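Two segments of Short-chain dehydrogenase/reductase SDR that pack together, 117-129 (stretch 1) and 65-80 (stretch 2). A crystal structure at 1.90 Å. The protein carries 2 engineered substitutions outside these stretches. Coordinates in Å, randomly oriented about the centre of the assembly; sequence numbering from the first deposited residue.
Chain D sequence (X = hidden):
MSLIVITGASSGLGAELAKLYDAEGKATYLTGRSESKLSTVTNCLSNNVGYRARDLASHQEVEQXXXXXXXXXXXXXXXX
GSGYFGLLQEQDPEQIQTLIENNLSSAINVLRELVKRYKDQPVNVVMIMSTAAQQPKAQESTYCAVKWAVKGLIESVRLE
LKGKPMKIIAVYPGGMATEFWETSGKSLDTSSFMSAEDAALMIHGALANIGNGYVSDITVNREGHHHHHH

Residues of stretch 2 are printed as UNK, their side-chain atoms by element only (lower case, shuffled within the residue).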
# COMPACT_ATOMS: atom_id res chain seq x y z
N ARG D 117 18.45 -12.09 20.61
CA ARG D 117 18.95 -13.40 21.05
C ARG D 117 19.20 -14.37 19.88
O ARG D 117 20.16 -15.16 19.93
CB ARG D 117 17.98 -14.05 22.02
CG ARG D 117 17.91 -13.40 23.38
CD ARG D 117 16.78 -14.05 24.18
NE ARG D 117 16.65 -13.46 25.51
CZ ARG D 117 17.23 -13.91 26.63
NH1 ARG D 117 17.97 -15.00 26.63
NH2 ARG D 117 17.01 -13.27 27.78
N TYR D 118 18.37 -14.31 18.84
CA TYR D 118 18.31 -15.40 17.86
C TYR D 118 18.42 -14.98 16.42
O TYR D 118 18.06 -15.75 15.54
CB TYR D 118 17.00 -16.18 18.02
CG TYR D 118 16.66 -16.56 19.42
CD1 TYR D 118 17.60 -17.15 20.28
CD2 TYR D 118 15.37 -16.35 19.91
CE1 TYR D 118 17.26 -17.51 21.58
CE2 TYR D 118 15.02 -16.67 21.18
CZ TYR D 118 15.96 -17.26 22.02
OH TYR D 118 15.56 -17.57 23.29
N LYS D 119 18.92 -13.79 16.14
CA LYS D 119 18.96 -13.34 14.74
C LYS D 119 19.85 -14.22 13.86
O LYS D 119 19.60 -14.34 12.67
CB LYS D 119 19.34 -11.86 14.61
CG LYS D 119 20.66 -11.48 15.21
CD LYS D 119 21.05 -10.05 14.88
CE LYS D 119 22.30 -9.59 15.64
NZ LYS D 119 22.11 -9.54 17.12
N ASP D 120 20.91 -14.79 14.43
CA ASP D 120 21.86 -15.62 13.66
C ASP D 120 21.49 -17.13 13.74
O ASP D 120 22.25 -17.99 13.28
CB ASP D 120 23.29 -15.38 14.16
CG ASP D 120 23.87 -14.03 13.71
OD1 ASP D 120 23.33 -13.39 12.77
OD2 ASP D 120 24.91 -13.60 14.29
N GLN D 121 20.32 -17.43 14.32
CA GLN D 121 19.76 -18.79 14.42
C GLN D 121 18.62 -18.96 13.40
O GLN D 121 17.90 -18.01 13.12
CB GLN D 121 19.17 -19.04 15.81
CG GLN D 121 20.15 -18.92 16.98
CD GLN D 121 21.16 -20.06 17.03
OE1 GLN D 121 20.93 -21.16 16.52
NE2 GLN D 121 22.30 -19.79 17.65
N PRO D 122 18.44 -20.16 12.85
CA PRO D 122 17.33 -20.37 11.89
C PRO D 122 15.99 -20.46 12.64
O PRO D 122 15.49 -21.53 12.91
CB PRO D 122 17.71 -21.68 11.20
CG PRO D 122 18.45 -22.47 12.31
CD PRO D 122 19.16 -21.42 13.17
N VAL D 123 15.45 -19.32 13.03
CA VAL D 123 14.17 -19.30 13.74
C VAL D 123 13.13 -18.73 12.75
O VAL D 123 13.47 -17.91 11.93
CB VAL D 123 14.23 -18.47 15.04
CG1 VAL D 123 12.86 -18.47 15.77
CG2 VAL D 123 15.27 -19.02 15.97
N ASN D 124 11.91 -19.24 12.80
CA ASN D 124 10.82 -18.70 11.98
C ASN D 124 9.94 -17.95 12.95
O ASN D 124 9.39 -18.55 13.88
CB ASN D 124 10.00 -19.82 11.29
CG ASN D 124 10.68 -20.37 10.03
OD1 ASN D 124 11.56 -19.71 9.43
ND2 ASN D 124 10.28 -21.60 9.63
N VAL D 125 9.87 -16.63 12.79
CA VAL D 125 9.05 -15.83 13.64
C VAL D 125 7.75 -15.55 12.91
O VAL D 125 7.75 -14.92 11.87
CB VAL D 125 9.79 -14.55 14.02
CG1 VAL D 125 8.91 -13.68 14.84
CG2 VAL D 125 11.08 -14.94 14.79
N VAL D 126 6.67 -16.09 13.41
CA VAL D 126 5.38 -15.94 12.79
C VAL D 126 4.65 -14.81 13.50
O VAL D 126 4.13 -14.98 14.61
CB VAL D 126 4.55 -17.22 12.84
CG1 VAL D 126 3.17 -16.98 12.19
CG2 VAL D 126 5.32 -18.41 12.18
N MET D 127 4.55 -13.68 12.82
CA MET D 127 3.83 -12.53 13.40
C MET D 127 2.36 -12.46 12.94
O MET D 127 2.06 -12.16 11.79
CB MET D 127 4.59 -11.27 13.06
CG MET D 127 6.04 -11.22 13.64
SD MET D 127 6.19 -11.06 15.47
CE MET D 127 5.12 -9.56 15.54
N ILE D 128 1.42 -12.72 13.84
CA ILE D 128 0.02 -12.69 13.47
C ILE D 128 -0.56 -11.30 13.68
O ILE D 128 -0.50 -10.74 14.80
CB ILE D 128 -0.80 -13.75 14.18
CG1 ILE D 128 -0.20 -15.15 13.89
CG2 ILE D 128 -2.26 -13.66 13.76
CD1 ILE D 128 -0.87 -16.22 14.63
N MET D 129 -1.09 -10.73 12.60
CA MET D 129 -1.59 -9.36 12.65
C MET D 129 -3.10 -9.45 12.41
O MET D 129 -3.81 -10.11 13.15
CB MET D 129 -0.83 -8.44 11.63
CG MET D 129 0.56 -8.05 12.12
SD MET D 129 1.69 -7.38 10.93
CE MET D 129 2.03 -8.98 10.11
N UNK D 65 11.05 -14.21 29.98
CA UNK D 65 10.36 -15.29 29.29
C UNK D 65 11.40 -16.09 28.50
O UNK D 65 11.49 -17.28 28.65
c UNK D 65 7.66 -14.86 26.36
c UNK D 65 9.20 -14.77 28.38
c UNK D 65 8.54 -15.69 27.32
c UNK D 65 7.72 -16.86 27.91
N UNK D 66 12.21 -15.42 27.71
CA UNK D 66 13.14 -16.13 26.87
C UNK D 66 14.38 -16.63 27.59
O UNK D 66 14.95 -17.64 27.18
c UNK D 66 10.89 -16.16 23.06
c UNK D 66 10.46 -13.97 23.86
c UNK D 66 11.55 -14.06 24.69
c UNK D 66 12.34 -15.19 24.69
c UNK D 66 11.99 -16.25 23.89
c UNK D 66 13.49 -15.31 25.64
c UNK D 66 10.13 -15.02 23.05
N UNK D 67 14.77 -15.94 28.66
CA UNK D 67 15.94 -16.34 29.44
C UNK D 67 15.72 -17.74 30.03
O UNK D 67 16.63 -18.56 30.06
c UNK D 67 16.19 -15.35 30.58
o UNK D 67 19.73 -16.06 30.60
c UNK D 67 18.73 -15.31 30.46
c UNK D 67 17.50 -15.57 31.33
o UNK D 67 18.72 -14.34 29.67
N UNK D 68 14.51 -18.01 30.48
CA UNK D 68 14.23 -19.24 31.22
C UNK D 68 13.94 -20.44 30.32
O UNK D 68 13.69 -21.51 30.81
o UNK D 68 15.52 -17.78 34.39
c UNK D 68 13.05 -19.00 32.19
c UNK D 68 13.37 -17.99 33.30
n UNK D 68 14.36 -19.69 34.72
c UNK D 68 14.51 -18.47 34.20
N UNK D 69 13.98 -20.28 29.00
CA UNK D 69 13.75 -21.40 28.11
C UNK D 69 14.96 -22.30 28.16
O UNK D 69 16.07 -21.81 28.37
c UNK D 69 11.02 -21.20 26.72
c UNK D 69 13.51 -20.93 26.67
c UNK D 69 12.13 -19.85 24.91
c UNK D 69 12.17 -20.26 26.37
N UNK D 70 14.74 -23.59 27.94
CA UNK D 70 15.82 -24.59 27.96
C UNK D 70 16.57 -24.79 26.65
O UNK D 70 17.65 -25.37 26.63
c UNK D 70 15.22 -26.01 29.96
o UNK D 70 15.88 -25.18 30.61
c UNK D 70 15.27 -25.94 28.45
o UNK D 70 14.52 -26.89 30.50
N UNK D 71 16.01 -24.30 25.54
CA UNK D 71 16.67 -24.44 24.25
C UNK D 71 16.24 -23.29 23.35
O UNK D 71 15.39 -22.48 23.73
c UNK D 71 16.31 -25.79 23.62
o UNK D 71 14.92 -26.03 23.69
N UNK D 72 16.84 -23.23 22.16
CA UNK D 72 16.58 -22.21 21.19
C UNK D 72 15.29 -22.63 20.48
O UNK D 72 15.19 -23.74 19.97
c UNK D 72 17.71 -22.14 20.16
c UNK D 72 17.42 -21.12 19.06
c UNK D 72 19.04 -21.80 20.83
c UNK D 72 20.22 -22.10 19.92
N UNK D 73 14.30 -21.74 20.44
CA UNK D 73 13.10 -22.15 19.71
C UNK D 73 13.38 -22.28 18.21
O UNK D 73 14.25 -21.61 17.68
c UNK D 73 14.14 -20.42 21.08
c UNK D 73 12.88 -19.90 20.47
c UNK D 73 12.10 -21.04 19.99
N UNK D 74 12.65 -23.18 17.57
CA UNK D 74 12.74 -23.31 16.13
C UNK D 74 11.65 -22.45 15.46
O UNK D 74 11.82 -21.98 14.34
c UNK D 74 12.56 -24.77 15.74
o UNK D 74 11.30 -25.23 16.17
N UNK D 75 10.53 -22.28 16.16
CA UNK D 75 9.47 -21.36 15.72
C UNK D 75 9.00 -20.57 16.94
O UNK D 75 8.98 -21.09 18.07
o UNK D 75 8.79 -22.98 14.04
c UNK D 75 8.28 -22.13 15.08
c UNK D 75 7.25 -21.19 14.46
N UNK D 76 8.68 -19.30 16.69
CA UNK D 76 7.98 -18.47 17.63
C UNK D 76 6.77 -17.86 16.92
O UNK D 76 6.89 -17.22 15.87
c UNK D 76 8.86 -17.36 18.23
c UNK D 76 8.03 -16.58 19.20
c UNK D 76 10.16 -17.95 18.88
N UNK D 77 5.61 -18.10 17.47
CA UNK D 77 4.41 -17.61 16.89
C UNK D 77 3.88 -16.53 17.81
O UNK D 77 3.50 -16.80 18.96
c UNK D 77 2.06 -18.08 16.21
c UNK D 77 3.37 -18.69 16.71
c UNK D 77 3.91 -19.76 15.74
N UNK D 78 3.82 -15.31 17.32
CA UNK D 78 3.27 -14.24 18.13
C UNK D 78 1.82 -14.00 17.72
O UNK D 78 1.57 -13.50 16.63
c UNK D 78 4.13 -12.96 17.99
n UNK D 78 3.61 -11.84 20.19
n UNK D 78 2.80 -9.93 19.63
c UNK D 78 3.12 -10.69 20.66
c UNK D 78 3.11 -10.61 18.46
c UNK D 78 3.65 -11.81 18.82
N UNK D 79 0.90 -14.37 18.59
CA UNK D 79 -0.54 -14.19 18.38
C UNK D 79 -1.26 -13.36 19.46
O UNK D 79 -2.50 -13.25 19.42
o UNK D 79 -1.62 -16.18 19.40
c UNK D 79 -1.25 -15.53 18.17
N UNK D 80 -0.51 -12.76 20.38
CA UNK D 80 -1.05 -11.84 21.38
C UNK D 80 -1.63 -10.52 20.79
O UNK D 80 -1.04 -9.91 19.91
c UNK D 80 0.06 -11.49 22.40
O HOH W 1 16.38 -19.98 24.19

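Position 65 has four side-chain carbons forked at the second and reaches nothing on stretch 1: Leu65. Position 66 carries one carbon and then a six-carbon ring, whose closest approach to stretch 1 is to the hydroxyl of Tyr118; this is Phe66, with CD1 3.9 Å from Tyr118 OH and CB against a face of the Arg117 guanidinium. At position 67, three carbons end in two oxygens, one of them beside Arg117. The residue is Glu67, and its OE1 forms a salt bridge with Arg117 NH2 at 2.8 Å.

Position 68 has three carbons, the third bearing an oxygen and a nitrogen, without contact: Gln68. Position 69 has four carbons forked at the second and only grazes Tyr118: Leu69. Position 70, two carbons with two terminal oxygens, out of reach, is Asp70. Position 71 has one carbon and one oxygen: Ser71; its backbone O and Tyr118 OH share a water, each 2.7 Å from the water oxygen.

Position 72 forks at its first carbon, one arm being two carbons long, and approaches Tyr118, Gln121 and Val123. It is Ile72, with CD1 3.6 Å from Gln121 OE1. At position 73 three carbons close a ring onto the backbone nitrogen, and the one bonded to that nitrogen lies over a face of the Tyr118 ring: Pro73, whose CD makes a CH-pi contact 4.1 Å from the centroid of that ring.

Position 74 has one carbon and one oxygen, and its CA-to-CB bond points away from stretch 1; this is Ser74, whose backbone O accepts from Asn124 N at 3.1 Å. Position 75 has a carbon bearing one oxygen and one carbon, near Asn124 and Val126: Thr75. Position 76 has three carbons branched at the first, near Val123: Val76. The same pattern at position 77, against Val126 and Ile128, gives Val77, whose CG1 is 3.8 Å from Ile128 CD1. Position 78 has one carbon and a five-membered ring with two nitrogens, next to Met127: His78, with CD2 3.7 Å from Met127 CE. Position 79, one carbon and one oxygen near Ile128, is Ser79; position 80, a single carbon, is Ala80.

The contact is built on two parallel strands. Val76 N and His78 N donate to Asn124 O and Val126 O, while Val126 N and Ile128 N donate to Val76 O and His78 O, so the chains alternate as donors. Side chains of Thr75 and Val77 share a sheet face with Asn124 and Val126; Val76 and His78 share the other with Val125 and Met127. Before the strands, Tyr118 packs among Phe66, Ile72 and Pro73, and the Arg117–Glu67 salt bridge joins the two helical segments.

Stretch 2 (65-80) LFEQLDSIPSTVVHSA
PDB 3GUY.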